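Local coordinates for uncharacterized protein (Parabacteroides merdae, PDB 4MXN) that is of unknown function but is probably a glycosyl hydrolase of family 28, built as a right-handed parallel beta-helix that would act on polysaccharide, at residues Leu36-Gln42 / Tyr63-Glu69; Arg77-Val83 / Ile113-Ile119; Asp168-Ala173 / Ala191-Lys197. All coordinates share one frame; numbering follows the deposited sequence.

Contact 1 (Leu36-Gln42 / Tyr63-Glu69); sequences LNTRSIQ and YLTGSIE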
ATOM      1  N   LEU A  36     -12.227  10.905   8.743  1.00 18.93           N
ATOM      2  CA  LEU A  36     -10.880  10.813   8.167  1.00 16.00           C
ATOM      3  C   LEU A  36      -9.894  10.523   9.304  1.00 19.97           C
ATOM      4  O   LEU A  36      -9.722  11.343  10.194  1.00 19.50           O
ATOM      5  CB  LEU A  36     -10.510  12.090   7.392  1.00 14.53           C
ATOM      6  CG  LEU A  36      -9.173  12.041   6.649  1.00 17.94           C
ATOM      7  CD1 LEU A  36      -9.166  10.915   5.599  1.00 17.71           C
ATOM      8  CD2 LEU A  36      -8.801  13.403   6.050  1.00 18.99           C
ATOM      9  N   ASN A  37      -9.284   9.347   9.281  1.00 17.78           N
ATOM     10  CA  ASN A  37      -8.464   8.838  10.377  1.00 18.59           C
ATOM     11  C   ASN A  37      -6.957   9.020  10.243  1.00 22.18           C
ATOM     12  O   ASN A  37      -6.228   8.539  11.102  1.00 21.96           O
ATOM     13  CB  ASN A  37      -8.723   7.335  10.503  1.00 18.50           C
ATOM     14  CG  ASN A  37     -10.123   6.985  10.909  1.00 29.21           C
ATOM     15  OD1 ASN A  37     -10.580   7.359  11.982  1.00 22.79           O
ATOM     16  ND2 ASN A  37     -10.814   6.231  10.067  1.00 19.94           N
ATOM     17  N   THR A  38      -6.483   9.699   9.202  1.00 19.56           N
ATOM     18  CA  THR A  38      -5.046   9.787   8.893  1.00 18.43           C
ATOM     19  C   THR A  38      -4.149  10.135  10.101  1.00 21.97           C
ATOM     20  O   THR A  38      -3.218   9.394  10.391  1.00 21.10           O
ATOM     21  CB  THR A  38      -4.821  10.776   7.770  1.00 17.02           C
ATOM     22  OG1 THR A  38      -5.861  10.599   6.804  1.00 18.70           O
ATOM     23  CG2 THR A  38      -3.455  10.616   7.134  1.00 17.22           C
ATOM     24  N   ARG A  39      -4.425  11.264  10.770  1.00 17.35           N
ATOM     25  CA  ARG A  39      -3.609  11.725  11.888  1.00 17.27           C
ATOM     26  C   ARG A  39      -3.659  10.775  13.091  1.00 23.04           C
ATOM     27  O   ARG A  39      -2.618  10.567  13.735  1.00 21.90           O
ATOM     28  CB  ARG A  39      -4.010  13.150  12.289  1.00 18.48           C
ATOM     29  CG  ARG A  39      -3.624  14.207  11.218  1.00 19.66           C
ATOM     30  CD  ARG A  39      -2.135  14.545  11.190  1.00 28.50           C
ATOM     31  NE  ARG A  39      -1.771  15.273  12.402  1.00 47.32           N
ATOM     32  CZ  ARG A  39      -1.665  16.589  12.465  1.00 61.50           C
ATOM     33  NH1 ARG A  39      -1.813  17.325  11.373  1.00 62.03           N
ATOM     34  NH2 ARG A  39      -1.390  17.183  13.615  1.00 34.27           N
ATOM     35  N   SER A  40      -4.830  10.175  13.386  1.00 20.33           N
ATOM     36  CA  SER A  40      -4.936   9.267  14.531  1.00 20.39           C
ATOM     37  C   SER A  40      -4.233   7.939  14.231  1.00 25.18           C
ATOM     38  O   SER A  40      -3.589   7.384  15.130  1.00 25.17           O
ATOM     39  CB  SER A  40      -6.387   9.043  14.941  1.00 23.58           C
ATOM     40  OG  SER A  40      -6.983  10.271  15.335  1.00 33.04           O
ATOM     41  N   ILE A  41      -4.314   7.452  12.969  1.00 19.93           N
ATOM     42  CA  ILE A  41      -3.592   6.225  12.577  1.00 18.72           C
ATOM     43  C   ILE A  41      -2.086   6.499  12.683  1.00 23.49           C
ATOM     44  O   ILE A  41      -1.356   5.684  13.240  1.00 23.57           O
ATOM     45  CB  ILE A  41      -3.986   5.738  11.140  1.00 20.19           C
ATOM     46  CG1 ILE A  41      -5.458   5.281  11.069  1.00 19.45           C
ATOM     47  CG2 ILE A  41      -3.026   4.604  10.689  1.00 21.54           C
ATOM     48  CD1 ILE A  41      -6.036   5.133   9.631  1.00 18.21           C
ATOM     49  N   GLN A  42      -1.631   7.664  12.139  1.00 20.72           N
ATOM     50  CA  GLN A  42      -0.217   8.031  12.177  1.00 21.00           C
ATOM     51  C   GLN A  42       0.301   8.092  13.614  1.00 26.15           C
ATOM     52  O   GLN A  42       1.399   7.602  13.887  1.00 24.08           O
ATOM     53  CB  GLN A  42       0.047   9.380  11.469  1.00 21.94           C
ATOM     54  CG  GLN A  42       1.543   9.649  11.254  1.00 20.98           C
ATOM     55  CD  GLN A  42       2.146   8.559  10.402  1.00 25.06           C
ATOM     56  OE1 GLN A  42       1.708   8.328   9.270  1.00 19.42           O
ATOM     57  NE2 GLN A  42       3.092   7.797  10.961  1.00 19.80           N
ATOM     58  N   TYR A  63     -12.453   2.152   7.212  1.00 22.47           N
ATOM     59  CA  TYR A  63     -11.607   3.175   7.804  1.00 21.33           C
ATOM     60  C   TYR A  63     -11.097   4.113   6.725  1.00 24.15           C
ATOM     61  O   TYR A  63     -10.231   3.741   5.926  1.00 23.86           O
ATOM     62  CB  TYR A  63     -10.439   2.542   8.573  1.00 22.12           C
ATOM     63  CG  TYR A  63     -10.868   1.617   9.700  1.00 23.98           C
ATOM     64  CD1 TYR A  63     -11.078   0.256   9.472  1.00 26.57           C
ATOM     65  CD2 TYR A  63     -10.978   2.084  11.008  1.00 23.48           C
ATOM     66  CE1 TYR A  63     -11.434  -0.606  10.509  1.00 28.07           C
ATOM     67  CE2 TYR A  63     -11.296   1.223  12.058  1.00 24.45           C
ATOM     68  CZ  TYR A  63     -11.535  -0.119  11.801  1.00 32.65           C
ATOM     69  OH  TYR A  63     -11.864  -0.973  12.822  1.00 37.78           O
ATOM     70  N   LEU A  64     -11.645   5.324   6.684  1.00 20.10           N
ATOM     71  CA  LEU A  64     -11.250   6.338   5.717  1.00 18.84           C
ATOM     72  C   LEU A  64      -9.884   6.885   6.099  1.00 21.19           C
ATOM     73  O   LEU A  64      -9.653   7.154   7.274  1.00 19.79           O
ATOM     74  CB  LEU A  64     -12.291   7.469   5.684  1.00 18.36           C
ATOM     75  CG  LEU A  64     -12.198   8.469   4.523  1.00 22.45           C
ATOM     76  CD1 LEU A  64     -12.599   7.837   3.186  1.00 21.26           C
ATOM     77  CD2 LEU A  64     -13.118   9.679   4.797  1.00 25.09           C
ATOM     78  N   THR A  65      -8.986   7.048   5.112  1.00 16.78           N
ATOM     79  CA  THR A  65      -7.643   7.554   5.419  1.00 15.14           C
ATOM     80  C   THR A  65      -6.962   8.187   4.212  1.00 18.25           C
ATOM     81  O   THR A  65      -7.257   7.859   3.057  1.00 16.81           O
ATOM     82  CB  THR A  65      -6.729   6.405   5.974  1.00 18.31           C
ATOM     83  OG1 THR A  65      -5.516   6.969   6.477  1.00 23.33           O
ATOM     84  CG2 THR A  65      -6.385   5.348   4.921  1.00 18.50           C
ATOM     85  N   GLY A  66      -5.990   9.036   4.531  1.00 15.75           N
ATOM     86  CA  GLY A  66      -5.020   9.567   3.594  1.00 15.09           C
ATOM     87  C   GLY A  66      -3.755   8.733   3.757  1.00 19.08           C
ATOM     88  O   GLY A  66      -3.802   7.622   4.309  1.00 18.56           O
ATOM     89  N   SER A  67      -2.603   9.275   3.333  1.00 16.16           N
ATOM     90  CA  SER A  67      -1.316   8.568   3.412  1.00 15.64           C
ATOM     91  C   SER A  67      -0.840   8.352   4.838  1.00 20.61           C
ATOM     92  O   SER A  67      -0.784   9.277   5.652  1.00 18.46           O
ATOM     93  CB  SER A  67      -0.249   9.309   2.615  1.00 20.22           C
ATOM     94  OG  SER A  67      -0.569   9.187   1.239  1.00 25.54           O
ATOM     95  N   ILE A  68      -0.503   7.089   5.129  1.00 18.60           N
ATOM     96  CA  ILE A  68       0.025   6.630   6.421  1.00 18.69           C
ATOM     97  C   ILE A  68       1.484   6.279   6.252  1.00 22.84           C
ATOM     98  O   ILE A  68       1.824   5.517   5.343  1.00 22.07           O
ATOM     99  CB  ILE A  68      -0.773   5.396   6.938  1.00 20.77           C
ATOM    100  CG1 ILE A  68      -2.291   5.677   7.070  1.00 19.80           C
ATOM    101  CG2 ILE A  68      -0.158   4.834   8.230  1.00 19.78           C
ATOM    102  CD1 ILE A  68      -3.190   4.409   6.886  1.00 25.16           C
ATOM    103  N   GLU A  69       2.350   6.810   7.134  1.00 21.20           N
ATOM    104  CA  GLU A  69       3.759   6.486   7.112  1.00 21.50           C
ATOM    105  C   GLU A  69       4.040   5.383   8.140  1.00 26.00           C
ATOM    106  O   GLU A  69       3.961   5.613   9.352  1.00 24.36           O
ATOM    107  CB  GLU A  69       4.616   7.720   7.370  1.00 23.79           C
ATOM    108  CG  GLU A  69       6.100   7.400   7.301  1.00 33.16           C
ATOM    109  CD  GLU A  69       7.085   8.536   7.470  1.00 36.94           C
ATOM    110  OE1 GLU A  69       6.700   9.618   7.965  1.00 30.08           O
ATOM    111  OE2 GLU A  69       8.275   8.315   7.160  1.00 31.10           O
TER
HETATM  112  O   HOH W   1       0.273  10.329   7.755  1.00 23.98           O

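Contact 2 (Arg77-Val83 / Ile113-Ile119); sequences RIEEGAV and IGGKGII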
ATOM      1  N   ARG A  77      -2.282  -4.491  10.632  1.00 21.63           N
ATOM      2  CA  ARG A  77      -3.131  -5.621  10.283  1.00 21.70           C
ATOM      3  C   ARG A  77      -4.513  -5.120   9.912  1.00 23.79           C
ATOM      4  O   ARG A  77      -5.163  -4.472  10.724  1.00 23.05           O
ATOM      5  CB  ARG A  77      -3.238  -6.634  11.451  1.00 24.50           C
ATOM      6  CG  ARG A  77      -1.903  -7.219  11.947  1.00 32.54           C
ATOM      7  CD  ARG A  77      -1.554  -8.542  11.332  1.00 25.34           C
ATOM      8  NE  ARG A  77      -2.680  -9.484  11.329  1.00 25.53           N
ATOM      9  CZ  ARG A  77      -2.692 -10.599  10.613  1.00 37.64           C
ATOM     10  NH1 ARG A  77      -1.638 -10.933   9.877  1.00 28.71           N
ATOM     11  NH2 ARG A  77      -3.757 -11.393  10.631  1.00 31.23           N
ATOM     12  N   ILE A  78      -4.969  -5.436   8.700  1.00 20.46           N
ATOM     13  CA  ILE A  78      -6.323  -5.110   8.222  1.00 19.81           C
ATOM     14  C   ILE A  78      -7.038  -6.448   8.212  1.00 23.47           C
ATOM     15  O   ILE A  78      -6.805  -7.253   7.322  1.00 21.56           O
ATOM     16  CB  ILE A  78      -6.316  -4.373   6.851  1.00 23.03           C
ATOM     17  CG1 ILE A  78      -5.409  -3.108   6.941  1.00 25.07           C
ATOM     18  CG2 ILE A  78      -7.758  -3.965   6.455  1.00 23.24           C
ATOM     19  CD1 ILE A  78      -4.645  -2.836   5.742  1.00 35.84           C
ATOM     20  N   GLU A  79      -7.820  -6.741   9.262  1.00 20.60           N
ATOM     21  CA  GLU A  79      -8.402  -8.074   9.378  1.00 21.08           C
ATOM     22  C   GLU A  79      -9.556  -8.277   8.399  1.00 24.77           C
ATOM     23  O   GLU A  79     -10.051  -7.307   7.828  1.00 21.69           O
ATOM     24  CB  GLU A  79      -8.833  -8.382  10.819  1.00 22.70           C
ATOM     25  CG  GLU A  79      -7.711  -8.268  11.849  1.00 35.55           C
ATOM     26  CD  GLU A  79      -6.491  -9.171  11.753  1.00 55.36           C
ATOM     27  OE1 GLU A  79      -6.538 -10.205  11.044  1.00 54.46           O
ATOM     28  OE2 GLU A  79      -5.486  -8.850  12.426  1.00 46.63           O
ATOM     29  N   GLU A  80      -9.956  -9.561   8.186  1.00 22.11           N
ATOM     30  CA  GLU A  80     -11.051  -9.905   7.296  1.00 24.05           C
ATOM     31  C   GLU A  80     -12.292  -9.127   7.715  1.00 29.79           C
ATOM     32  O   GLU A  80     -12.599  -9.055   8.899  1.00 32.40           O
ATOM     33  CB  GLU A  80     -11.315 -11.422   7.292  1.00 26.71           C
ATOM     34  CG  GLU A  80     -11.978 -11.857   5.997  1.00 42.18           C
ATOM     35  CD  GLU A  80     -12.115 -13.350   5.772  1.00 75.65           C
ATOM     36  OE1 GLU A  80     -12.616 -14.046   6.686  1.00 68.04           O
ATOM     37  OE2 GLU A  80     -11.787 -13.817   4.655  1.00 76.93           O
ATOM     38  N   GLY A  81     -12.948  -8.496   6.763  1.00 28.52           N
ATOM     39  CA  GLY A  81     -14.119  -7.678   7.072  1.00 29.27           C
ATOM     40  C   GLY A  81     -13.779  -6.215   7.296  1.00 33.07           C
ATOM     41  O   GLY A  81     -14.689  -5.385   7.393  1.00 35.57           O
ATOM     42  N   ALA A  82     -12.471  -5.878   7.406  1.00 26.44           N
ATOM     43  CA  ALA A  82     -12.035  -4.482   7.556  1.00 24.93           C
ATOM     44  C   ALA A  82     -11.569  -3.950   6.214  1.00 26.00           C
ATOM     45  O   ALA A  82     -11.006  -4.693   5.405  1.00 25.41           O
ATOM     46  CB  ALA A  82     -10.916  -4.349   8.592  1.00 25.66           C
ATOM     47  N   VAL A  83     -11.850  -2.673   5.947  1.00 21.48           N
ATOM     48  CA  VAL A  83     -11.394  -2.041   4.707  1.00 19.67           C
ATOM     49  C   VAL A  83     -10.696  -0.741   5.069  1.00 22.52           C
ATOM     50  O   VAL A  83     -11.292   0.067   5.794  1.00 21.62           O
ATOM     51  CB  VAL A  83     -12.536  -1.764   3.675  1.00 23.80           C
ATOM     52  CG1 VAL A  83     -11.971  -1.270   2.331  1.00 22.33           C
ATOM     53  CG2 VAL A  83     -13.471  -2.963   3.482  1.00 24.80           C
ATOM     54  N   ILE A 113       2.642  -5.422   6.738  1.00 21.05           N
ATOM     55  CA  ILE A 113       1.228  -5.245   6.408  1.00 20.08           C
ATOM     56  C   ILE A 113       0.662  -6.646   6.266  1.00 23.74           C
ATOM     57  O   ILE A 113       1.204  -7.448   5.507  1.00 24.89           O
ATOM     58  CB  ILE A 113       0.959  -4.371   5.147  1.00 22.89           C
ATOM     59  CG1 ILE A 113       1.525  -2.935   5.305  1.00 23.37           C
ATOM     60  CG2 ILE A 113      -0.561  -4.325   4.833  1.00 22.38           C
ATOM     61  CD1 ILE A 113       1.647  -2.199   4.022  1.00 22.49           C
ATOM     62  N   GLY A 114      -0.399  -6.933   6.999  1.00 21.13           N
ATOM     63  CA  GLY A 114      -1.044  -8.236   6.977  1.00 21.51           C
ATOM     64  C   GLY A 114      -2.535  -8.164   7.213  1.00 24.29           C
ATOM     65  O   GLY A 114      -3.099  -7.068   7.325  1.00 22.69           O
ATOM     66  N   GLY A 115      -3.154  -9.338   7.304  1.00 21.95           N
ATOM     67  CA  GLY A 115      -4.595  -9.468   7.515  1.00 21.88           C
ATOM     68  C   GLY A 115      -5.333  -9.732   6.220  1.00 23.93           C
ATOM     69  O   GLY A 115      -4.860  -9.358   5.145  1.00 22.97           O
ATOM     70  N   LYS A 116      -6.498 -10.379   6.302  1.00 21.24           N
ATOM     71  CA  LYS A 116      -7.263 -10.748   5.103  1.00 21.59           C
ATOM     72  C   LYS A 116      -8.212  -9.643   4.624  1.00 25.74           C
ATOM     73  O   LYS A 116      -9.008  -9.878   3.710  1.00 25.81           O
ATOM     74  CB  LYS A 116      -8.045 -12.043   5.359  1.00 25.17           C
ATOM     75  CG  LYS A 116      -7.163 -13.282   5.402  1.00 31.62           C
ATOM     76  CD  LYS A 116      -8.010 -14.500   5.704  1.00 38.94           C
ATOM     77  CE  LYS A 116      -7.173 -15.694   6.051  1.00 53.52           C
ATOM     78  NZ  LYS A 116      -8.012 -16.886   6.274  1.00 56.70           N
ATOM     79  N   GLY A 117      -8.077  -8.442   5.197  1.00 20.18           N
ATOM     80  CA  GLY A 117      -8.869  -7.275   4.829  1.00 19.87           C
ATOM     81  C   GLY A 117      -8.459  -6.690   3.490  1.00 23.53           C
ATOM     82  O   GLY A 117      -7.635  -7.268   2.776  1.00 21.26           O
ATOM     83  N   ILE A 118      -9.002  -5.502   3.173  1.00 18.70           N
ATOM     84  CA  ILE A 118      -8.818  -4.834   1.885  1.00 17.71           C
ATOM     85  C   ILE A 118      -8.251  -3.428   2.076  1.00 22.03           C
ATOM     86  O   ILE A 118      -8.590  -2.745   3.046  1.00 20.99           O
ATOM     87  CB  ILE A 118     -10.217  -4.763   1.138  1.00 20.69           C
ATOM     88  CG1 ILE A 118     -10.788  -6.167   0.829  1.00 21.20           C
ATOM     89  CG2 ILE A 118     -10.201  -3.868  -0.138  1.00 20.64           C
ATOM     90  CD1 ILE A 118     -12.354  -6.212   0.528  1.00 27.68           C
ATOM     91  N   ILE A 119      -7.382  -3.018   1.147  1.00 17.93           N
ATOM     92  CA  ILE A 119      -6.905  -1.642   0.965  1.00 17.66           C
ATOM     93  C   ILE A 119      -7.544  -1.202  -0.355  1.00 20.44           C
ATOM     94  O   ILE A 119      -7.250  -1.795  -1.404  1.00 18.38           O
ATOM     95  CB  ILE A 119      -5.373  -1.442   1.001  1.00 20.46           C
ATOM     96  CG1 ILE A 119      -4.745  -2.134   2.224  1.00 20.91           C
ATOM     97  CG2 ILE A 119      -5.053   0.065   0.978  1.00 21.57           C
ATOM     98  CD1 ILE A 119      -3.133  -2.063   2.306  1.00 22.92           C
TER
HETATM   99  O   HOH W   2      -7.489 -11.505   9.002  1.00 21.48           O

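Contact 3 (Asp168-Ala173 / Ala191-Lys197); sequences DAANVA and AGASDRK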
ATOM      1  N   ASP A 168      -8.182  -1.665  -6.565  1.00 18.15           N
ATOM      2  CA  ASP A 168      -8.485  -0.449  -7.326  1.00 18.40           C
ATOM      3  C   ASP A 168      -7.523   0.692  -7.004  1.00 20.19           C
ATOM      4  O   ASP A 168      -7.929   1.815  -6.722  1.00 19.60           O
ATOM      5  CB  ASP A 168      -9.953  -0.042  -7.053  1.00 20.20           C
ATOM      6  CG  ASP A 168     -10.471   1.090  -7.904  1.00 25.90           C
ATOM      7  OD1 ASP A 168     -10.151   1.113  -9.118  1.00 23.14           O
ATOM      8  OD2 ASP A 168     -11.210   1.949  -7.361  1.00 24.08           O
ATOM      9  N   ALA A 169      -6.239   0.388  -7.096  1.00 17.22           N
ATOM     10  CA  ALA A 169      -5.151   1.313  -6.876  1.00 16.33           C
ATOM     11  C   ALA A 169      -5.299   2.545  -7.780  1.00 21.23           C
ATOM     12  O   ALA A 169      -5.608   2.394  -8.964  1.00 21.64           O
ATOM     13  CB  ALA A 169      -3.827   0.610  -7.165  1.00 16.38           C
ATOM     14  N   ALA A 170      -5.075   3.759  -7.212  1.00 16.26           N
ATOM     15  CA  ALA A 170      -5.131   5.022  -7.959  1.00 16.04           C
ATOM     16  C   ALA A 170      -3.939   5.151  -8.899  1.00 20.42           C
ATOM     17  O   ALA A 170      -3.966   5.949  -9.828  1.00 21.54           O
ATOM     18  CB  ALA A 170      -5.163   6.198  -6.997  1.00 16.76           C
ATOM     19  N   ASN A 171      -2.885   4.363  -8.650  1.00 18.18           N
ATOM     20  CA  ASN A 171      -1.692   4.351  -9.482  1.00 18.19           C
ATOM     21  C   ASN A 171      -1.272   2.873  -9.612  1.00 21.58           C
ATOM     22  O   ASN A 171      -2.069   2.085 -10.093  1.00 21.91           O
ATOM     23  CB  ASN A 171      -0.629   5.270  -8.887  1.00 21.03           C
ATOM     24  CG  ASN A 171       0.313   5.854  -9.923  1.00 38.47           C
ATOM     25  OD1 ASN A 171       0.656   5.215 -10.914  1.00 26.28           O
ATOM     26  ND2 ASN A 171       0.778   7.072  -9.699  1.00 34.39           N
ATOM     27  N   VAL A 172      -0.084   2.497  -9.149  1.00 19.52           N
ATOM     28  CA  VAL A 172       0.409   1.114  -9.129  1.00 20.47           C
ATOM     29  C   VAL A 172      -0.035   0.562  -7.769  1.00 23.69           C
ATOM     30  O   VAL A 172      -0.192   1.345  -6.843  1.00 23.24           O
ATOM     31  CB  VAL A 172       1.952   1.073  -9.391  1.00 25.65           C
ATOM     32  CG1 VAL A 172       2.569  -0.292  -9.086  1.00 26.47           C
ATOM     33  CG2 VAL A 172       2.266   1.476 -10.827  1.00 26.47           C
ATOM     34  N   ALA A 173      -0.327  -0.740  -7.646  1.00 19.57           N
ATOM     35  CA  ALA A 173      -0.749  -1.244  -6.331  1.00 18.57           C
ATOM     36  C   ALA A 173       0.423  -1.277  -5.327  1.00 23.74           C
ATOM     37  O   ALA A 173       0.259  -0.839  -4.184  1.00 22.72           O
ATOM     38  CB  ALA A 173      -1.356  -2.623  -6.460  1.00 18.50           C
ATOM     39  N   ALA A 191      -7.648  -5.298  -9.842  1.00 19.07           N
ATOM     40  CA  ALA A 191      -7.452  -4.112 -10.682  1.00 18.95           C
ATOM     41  C   ALA A 191      -8.476  -3.017 -10.409  1.00 22.24           C
ATOM     42  O   ALA A 191      -8.099  -1.850 -10.404  1.00 20.09           O
ATOM     43  CB  ALA A 191      -7.499  -4.491 -12.158  1.00 19.54           C
ATOM     44  N   GLY A 192      -9.733  -3.402 -10.176  1.00 19.79           N
ATOM     45  CA  GLY A 192     -10.835  -2.461 -10.008  1.00 19.25           C
ATOM     46  C   GLY A 192     -11.000  -1.735 -11.324  1.00 21.92           C
ATOM     47  O   GLY A 192     -11.140  -2.376 -12.363  1.00 20.59           O
ATOM     48  N   ALA A 193     -10.867  -0.402 -11.312  1.00 19.07           N
ATOM     49  CA  ALA A 193     -10.940   0.384 -12.548  1.00 18.65           C
ATOM     50  C   ALA A 193      -9.526   0.685 -13.126  1.00 22.93           C
ATOM     51  O   ALA A 193      -9.407   1.324 -14.160  1.00 23.51           O
ATOM     52  CB  ALA A 193     -11.693   1.673 -12.286  1.00 18.40           C
ATOM     53  N   SER A 194      -8.463   0.237 -12.457  1.00 20.12           N
ATOM     54  CA  SER A 194      -7.079   0.499 -12.892  1.00 20.27           C
ATOM     55  C   SER A 194      -6.627  -0.363 -14.092  1.00 25.85           C
ATOM     56  O   SER A 194      -6.796  -1.588 -14.073  1.00 24.78           O
ATOM     57  CB  SER A 194      -6.111   0.262 -11.738  1.00 22.95           C
ATOM     58  OG  SER A 194      -4.768   0.405 -12.176  1.00 27.27           O
ATOM     59  N   ASP A 195      -5.983   0.274 -15.087  1.00 23.53           N
ATOM     60  CA  ASP A 195      -5.386  -0.446 -16.223  1.00 24.52           C
ATOM     61  C   ASP A 195      -3.855  -0.441 -16.076  1.00 27.59           C
ATOM     62  O   ASP A 195      -3.137  -0.829 -17.005  1.00 28.60           O
ATOM     63  CB  ASP A 195      -5.830   0.176 -17.573  1.00 27.26           C
ATOM     64  CG  ASP A 195      -5.384   1.605 -17.863  1.00 36.23           C
ATOM     65  OD1 ASP A 195      -4.777   2.242 -16.969  1.00 34.53           O
ATOM     66  OD2 ASP A 195      -5.597   2.070 -19.001  1.00 47.95           O
ATOM     67  N   ARG A 196      -3.370   0.038 -14.912  1.00 21.41           N
ATOM     68  CA  ARG A 196      -1.955   0.191 -14.593  1.00 22.25           C
ATOM     69  C   ARG A 196      -1.341  -1.103 -14.050  1.00 24.81           C
ATOM     70  O   ARG A 196      -2.061  -2.050 -13.720  1.00 22.25           O
ATOM     71  CB  ARG A 196      -1.769   1.348 -13.587  1.00 20.48           C
ATOM     72  CG  ARG A 196      -2.125   2.710 -14.216  1.00 27.84           C
ATOM     73  CD  ARG A 196      -2.351   3.818 -13.193  1.00 22.50           C
ATOM     74  NE  ARG A 196      -3.512   3.565 -12.316  1.00 23.07           N
ATOM     75  CZ  ARG A 196      -4.766   3.899 -12.607  1.00 36.55           C
ATOM     76  NH1 ARG A 196      -5.055   4.478 -13.766  1.00 28.29           N
ATOM     77  NH2 ARG A 196      -5.745   3.649 -11.741  1.00 18.73           N
ATOM     78  N   LYS A 197       0.009  -1.119 -13.943  1.00 22.36           N
ATOM     79  CA  LYS A 197       0.774  -2.240 -13.395  1.00 21.18           C
ATOM     80  C   LYS A 197       0.397  -2.462 -11.944  1.00 23.44           C
ATOM     81  O   LYS A 197      -0.067  -1.533 -11.277  1.00 22.69           O
ATOM     82  CB  LYS A 197       2.298  -2.008 -13.537  1.00 22.96           C
ATOM     83  CG  LYS A 197       2.774  -1.920 -14.998  1.00 25.05           C
ATOM     84  CD  LYS A 197       2.944  -3.305 -15.610  1.00 26.92           C
ATOM     85  CE  LYS A 197       3.375  -3.288 -17.061  1.00 32.94           C
ATOM     86  NZ  LYS A 197       3.616  -4.664 -17.543  1.00 42.17           N
TER
HETATM   87  O   HOH W   3      -2.611  -0.359 -10.693  1.00 20.97           O

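Contact 1 (Leu36-Gln42 / Tyr63-Glu69)
Gln42 reaches from the helix to grip the backbone of Glu69 with both ends of its amide. From CB, CG stands anti to the backbone N (chi1 -169°), and a bend at chi2 turns the amide toward the strand, where CD comes edge-on between Glu69 N and O. OE1 takes the Glu69 N-H at 2.7 Å, in the carbonyl plane and on a lone pair, while NE2 gives a nearly straight bond to Glu69 O at 2.8 Å. C=O and N-H side by side thus meet the N-H and C=O of one residue, as a residue of a neighbouring antiparallel strand does; a water bridges OE1 to Ser67 O, and NE2 also bonds Asp46. A leucine here would probably leave the Glu69 N-H and carbonyl without these mates. Thr38 OG1 accepts the Gly66 N-H at 2.8 Å, and Asn37 N bonds Leu64 O at 3.0 Å. Ile41 points at the strand, its CG2 3.8 Å from Ile68 CG2 and its CD1 against Thr65. Helix 38-42 runs across strand 63-65 at 97°, with Ile41 touching strand 54-58 and Ile68 strand 82-86; it lies against the N-terminal end of the beta-helix, consistent with the cap common in this fold.

Contact 2 (Arg77-Val83 / Ile113-Ile119)
The Arg77 guanidinium, folded back at chi2 and chi3 (-95° and -47°), lies with one face over the Gly114-Gly115 peptide, Gly115 N 3.4 Å above its plane. At its edge it takes the Glu79 carboxylate side-on: NE bonds OE2 at 3.1 Å, close to the guanidinium plane, and NH2 bonds OE1 on its syn lone pair. NH1 has a weak bond to Gln163, whose OE1 also takes the Gly115 N-H. A side chain at Gly114 would clash with NH1. The segments belong to consecutive coils of a parallel beta-helix, with Arg77 opposite Gly114 and Val83 opposite Ile118, the register changing by two through the loops between. Ile78 N bonds Gly114 O at 2.8 Å, Gly117 N bonds Ile78 O at 2.7 Å and, at the end of the type II turn 79-82, Ile118 N bonds Ala82 O at 3.1 Å. Ile78 CD1 meets Ile119 CG1 at 3.6 Å, whereas Val83 and Ile118 lie side by side, pointing the same way. Glu79 probably offsets the charge of Arg77, while a water on its OE1 bridges Glu80 N of the turn and Lys116 N of the facing loop, so that polar bonds close the corner outside an apolar interior.

Contact 3 (Asp168-Ala173 / Ala191-Lys197)
Arg196 reaches into the loop 168-173 and binds its backbone carbonyls, joining equivalent loops on successive coils of a parallel beta-helix. NH2 meets Ala169 O at 3.1 Å, the oxygen lying in the guanidinium plane, and NE meets Asn171 O at 3.0 Å, there from above the carbonyl plane. Ala170 O sits over one face of the same group, 3.5 Å from CZ and with no N-H aimed at it; it is bonded instead by Arg127. Three successive carbonyls thus gather at one cation, which would probably ease the crowding of their negative ends. The Asn171 amide stands across the guanidinium, the planes 89° apart, and its ND2 bonds Ala147 O. At the other end of the loop Asp168 OD1 accepts the Ala193 N-H at 2.8 Å, from above the carboxylate plane, and is held also by Ser123 of helix 123-136. That N-H belongs to the type II' turn 191-194, whose Gly192 packs so near Asp168 CB that a side chain would clash. Ser194 OG accepts the Arg196 N-H in an ST turn. A water completes this second shell: it donates to Asn171 O at 2.6 Å and to Lys197 O, and accepts from Ser194 OG.

Overall arrangement
The three contacts follow one another along the chain and mark progress along the parallel beta-helix. Contact 1 lies toward its N-terminal end, where helix 38-50 packs on strand 61-69. Contact 2 has its centre about 15 Å away; the two touch directly, because strands 61-69 and 82-86 are neighbours and Tyr63 N lies 2.8 Å from Val83 O, a probable hydrogen bond. Contact 3 lies further on, its centre about 18 Å from that of contact 2 and 21 Å from that of contact 1, touching neither. Its loops precede strands 174-177 and 199-202, adjacent in a second parallel sheet. Contacts 2 and 3 join successive coils, through strands and loops respectively, while contact 1 lays a helix against the N-terminal coils.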